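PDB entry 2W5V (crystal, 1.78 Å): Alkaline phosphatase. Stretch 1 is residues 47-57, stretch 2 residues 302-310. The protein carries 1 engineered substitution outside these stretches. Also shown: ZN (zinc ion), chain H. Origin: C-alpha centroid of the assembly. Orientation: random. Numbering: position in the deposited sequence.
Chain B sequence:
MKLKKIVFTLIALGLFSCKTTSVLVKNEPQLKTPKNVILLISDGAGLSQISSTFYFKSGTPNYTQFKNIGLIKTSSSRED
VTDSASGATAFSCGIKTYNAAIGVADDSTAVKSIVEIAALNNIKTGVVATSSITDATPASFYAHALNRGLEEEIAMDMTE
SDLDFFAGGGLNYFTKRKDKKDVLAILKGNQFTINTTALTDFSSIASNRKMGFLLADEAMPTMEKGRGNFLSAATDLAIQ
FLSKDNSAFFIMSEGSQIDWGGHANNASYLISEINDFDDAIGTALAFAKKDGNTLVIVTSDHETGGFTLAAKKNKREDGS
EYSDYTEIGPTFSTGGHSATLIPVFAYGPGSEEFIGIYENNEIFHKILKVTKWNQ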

# COMPACT_ATOMS: atom_id res chain seq x y z
N LEU B 47 2.19 -3.48 3.44
CA LEU B 47 1.86 -3.91 2.09
C LEU B 47 2.88 -4.93 1.57
O LEU B 47 2.54 -5.81 0.79
CB LEU B 47 1.75 -2.71 1.15
CG LEU B 47 1.43 -3.00 -0.32
CD1 LEU B 47 0.19 -3.88 -0.47
CD2 LEU B 47 1.25 -1.67 -1.05
N SER B 48 4.13 -4.82 2.02
CA SER B 48 5.14 -5.81 1.62
C SER B 48 4.80 -7.21 2.15
O SER B 48 4.93 -8.20 1.43
CB SER B 48 6.53 -5.39 2.09
OG SER B 48 7.02 -4.27 1.35
N GLN B 49 4.35 -7.28 3.40
CA GLN B 49 3.94 -8.55 3.98
C GLN B 49 2.75 -9.13 3.22
O GLN B 49 2.73 -10.31 2.88
CB GLN B 49 3.55 -8.39 5.45
CG GLN B 49 4.72 -8.29 6.42
CD GLN B 49 5.27 -6.88 6.53
OE1 GLN B 49 4.93 -6.01 5.74
NE2 GLN B 49 6.11 -6.66 7.53
N ILE B 50 1.77 -8.28 2.95
CA ILE B 50 0.60 -8.68 2.18
C ILE B 50 1.03 -9.21 0.82
O ILE B 50 0.52 -10.22 0.34
CB ILE B 50 -0.38 -7.49 1.98
CG1 ILE B 50 -1.02 -7.08 3.32
CG2 ILE B 50 -1.43 -7.82 0.93
CD1 ILE B 50 -1.66 -5.69 3.26
N SER B 51 1.98 -8.51 0.20
CA SER B 51 2.47 -8.90 -1.12
C SER B 51 3.06 -10.31 -1.18
O SER B 51 3.00 -10.98 -2.22
CB SER B 51 3.50 -7.89 -1.60
OG SER B 51 2.89 -6.63 -1.78
N SER B 52 3.62 -10.78 -0.07
CA SER B 52 4.23 -12.11 -0.07
C SER B 52 3.24 -13.21 -0.43
O SER B 52 3.63 -14.22 -1.00
CB SER B 52 4.94 -12.41 1.27
OG SER B 52 4.02 -12.58 2.33
N THR B 53 1.95 -13.01 -0.13
CA THR B 53 0.95 -14.02 -0.47
C THR B 53 0.79 -14.19 -1.99
O THR B 53 0.26 -15.20 -2.45
CB THR B 53 -0.43 -13.72 0.15
OG1 THR B 53 -0.99 -12.53 -0.43
CG2 THR B 53 -0.32 -13.53 1.65
N PHE B 54 1.25 -13.20 -2.75
CA PHE B 54 1.17 -13.25 -4.21
C PHE B 54 2.35 -14.01 -4.81
O PHE B 54 2.38 -14.26 -6.02
CB PHE B 54 1.10 -11.84 -4.81
CG PHE B 54 -0.22 -11.15 -4.58
CD1 PHE B 54 -0.52 -10.61 -3.34
CD2 PHE B 54 -1.16 -11.06 -5.59
CE1 PHE B 54 -1.74 -9.98 -3.12
CE2 PHE B 54 -2.38 -10.43 -5.36
CZ PHE B 54 -2.66 -9.89 -4.13
N TYR B 55 3.31 -14.38 -3.96
CA TYR B 55 4.52 -15.08 -4.43
C TYR B 55 4.80 -16.37 -3.69
O TYR B 55 5.45 -17.28 -4.23
CB TYR B 55 5.74 -14.17 -4.31
CG TYR B 55 5.68 -12.96 -5.22
CD1 TYR B 55 5.12 -11.77 -4.78
CD2 TYR B 55 6.18 -13.01 -6.52
CE1 TYR B 55 5.05 -10.67 -5.59
CE2 TYR B 55 6.11 -11.90 -7.35
CZ TYR B 55 5.54 -10.73 -6.88
OH TYR B 55 5.46 -9.61 -7.68
N PHE B 56 4.34 -16.46 -2.45
CA PHE B 56 4.69 -17.60 -1.60
C PHE B 56 3.49 -18.39 -1.12
O PHE B 56 3.58 -19.16 -0.17
CB PHE B 56 5.53 -17.12 -0.41
CG PHE B 56 6.87 -16.58 -0.80
CD1 PHE B 56 7.07 -15.22 -0.90
CD2 PHE B 56 7.92 -17.43 -1.08
CE1 PHE B 56 8.30 -14.71 -1.27
CE2 PHE B 56 9.15 -16.94 -1.45
CZ PHE B 56 9.34 -15.57 -1.55
N LYS B 57 2.35 -18.21 -1.79
CA LYS B 57 1.18 -18.99 -1.47
C LYS B 57 0.71 -19.76 -2.70
O LYS B 57 0.77 -19.24 -3.81
CB LYS B 57 0.04 -18.09 -0.97
CG LYS B 57 -1.09 -18.88 -0.35
CD LYS B 57 -2.18 -17.99 0.20
CE LYS B 57 -3.13 -18.82 1.06
NZ LYS B 57 -4.39 -18.10 1.41
N HIS B 302 -0.02 -1.82 12.12
CA HIS B 302 1.25 -1.19 11.73
C HIS B 302 2.06 -2.25 10.97
O HIS B 302 1.62 -3.39 10.84
CB HIS B 302 2.03 -0.79 12.98
CG HIS B 302 2.26 -1.94 13.91
ND1 HIS B 302 3.27 -2.86 13.70
CD2 HIS B 302 1.58 -2.35 14.99
CE1 HIS B 302 3.21 -3.78 14.65
NE2 HIS B 302 2.19 -3.49 15.44
N GLU B 303 3.24 -1.87 10.48
CA GLU B 303 4.14 -2.80 9.80
C GLU B 303 5.23 -3.20 10.78
O GLU B 303 5.51 -2.44 11.72
CB GLU B 303 4.79 -2.12 8.58
CG GLU B 303 5.59 -3.07 7.67
CD GLU B 303 7.08 -3.25 8.04
OE1 GLU B 303 7.62 -2.54 8.93
OE2 GLU B 303 7.72 -4.13 7.42
N THR B 304 5.86 -4.35 10.60
CA THR B 304 7.03 -4.64 11.44
C THR B 304 8.17 -5.32 10.70
O THR B 304 7.95 -6.19 9.86
CB THR B 304 6.70 -5.44 12.72
OG1 THR B 304 7.02 -6.82 12.55
CG2 THR B 304 5.27 -5.28 13.11
N GLY B 305 9.38 -4.88 11.00
CA GLY B 305 10.58 -5.51 10.48
C GLY B 305 11.15 -4.92 9.20
O GLY B 305 12.28 -5.22 8.83
N GLY B 306 10.39 -4.06 8.53
CA GLY B 306 10.83 -3.54 7.25
C GLY B 306 10.96 -4.67 6.24
O GLY B 306 11.85 -4.68 5.40
N PHE B 307 10.06 -5.65 6.35
CA PHE B 307 10.02 -6.80 5.44
C PHE B 307 10.03 -6.31 3.99
O PHE B 307 9.27 -5.41 3.61
CB PHE B 307 8.77 -7.64 5.74
CG PHE B 307 8.60 -8.86 4.87
CD1 PHE B 307 9.35 -10.02 5.08
CD2 PHE B 307 7.64 -8.87 3.87
CE1 PHE B 307 9.16 -11.15 4.30
CE2 PHE B 307 7.45 -9.99 3.06
CZ PHE B 307 8.21 -11.14 3.28
N THR B 308 10.90 -6.90 3.17
CA THR B 308 11.09 -6.46 1.80
C THR B 308 11.25 -7.65 0.85
O THR B 308 12.00 -8.59 1.15
CB THR B 308 12.31 -5.53 1.71
OG1 THR B 308 12.07 -4.38 2.52
CG2 THR B 308 12.57 -5.10 0.28
N LEU B 309 10.55 -7.62 -0.28
CA LEU B 309 10.63 -8.68 -1.28
C LEU B 309 11.78 -8.40 -2.25
O LEU B 309 11.57 -8.17 -3.45
CB LEU B 309 9.29 -8.84 -2.02
CG LEU B 309 8.13 -9.27 -1.12
CD1 LEU B 309 6.82 -9.30 -1.90
CD2 LEU B 309 8.42 -10.63 -0.51
N ALA B 310 12.99 -8.41 -1.71
CA ALA B 310 14.19 -8.08 -2.47
C ALA B 310 14.55 -9.19 -3.45
O ALA B 310 14.09 -10.33 -3.32
CB ALA B 310 15.37 -7.82 -1.52
ZN ZN H . 0.93 -4.86 16.38
O HOH W 1 9.48 -3.09 1.55
O HOH W 2 5.46 -8.72 10.16

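A single direct hydrogen bond links the two stretches: Gln49 NE2 donates to Glu303 OE2 at 3.0 Å, with a nearly straight N-H...O angle of 161°. Although the CA-to-CB bonds of both residues point sideways, the ends of their side chains come nearer and meet. Thr304 O also lies 3.0 Å from Gln49 NE2, but the angle is too poor for a hydrogen bond. The Glu303 carboxylate also accepts from the backbone of the loop that follows it: OE1 from Gly306 N at 3.2 Å, and OE2, weakly, from Phe307 N at 3.0 Å.

Water extends the polar contact. Water 1 bridges the stretches, lying 2.7 Å from Ser48 OG and donating to Thr308 OG1 at 3.1 Å. Water 2 accepts only weak bonds, from Gln49 NE2 and Thr304 OG1, each at 3.4 Å.

The remaining contact is packing. The CA-to-CB bond of Phe307 points toward stretch 1, and its ring edge meets Ser52, with CE2 3.9 Å from Ser52 CB, while its carbonyl O lies 3.1 Å from Ser48 CB. Leu309 reaches further along stretch 1: its CD1 is 3.6 Å from Ser51 CB and 4.2 Å from Tyr55 CD1, and its CD2 approaches the edge of the Phe56 ring, 4.2 Å from CE1 of that residue.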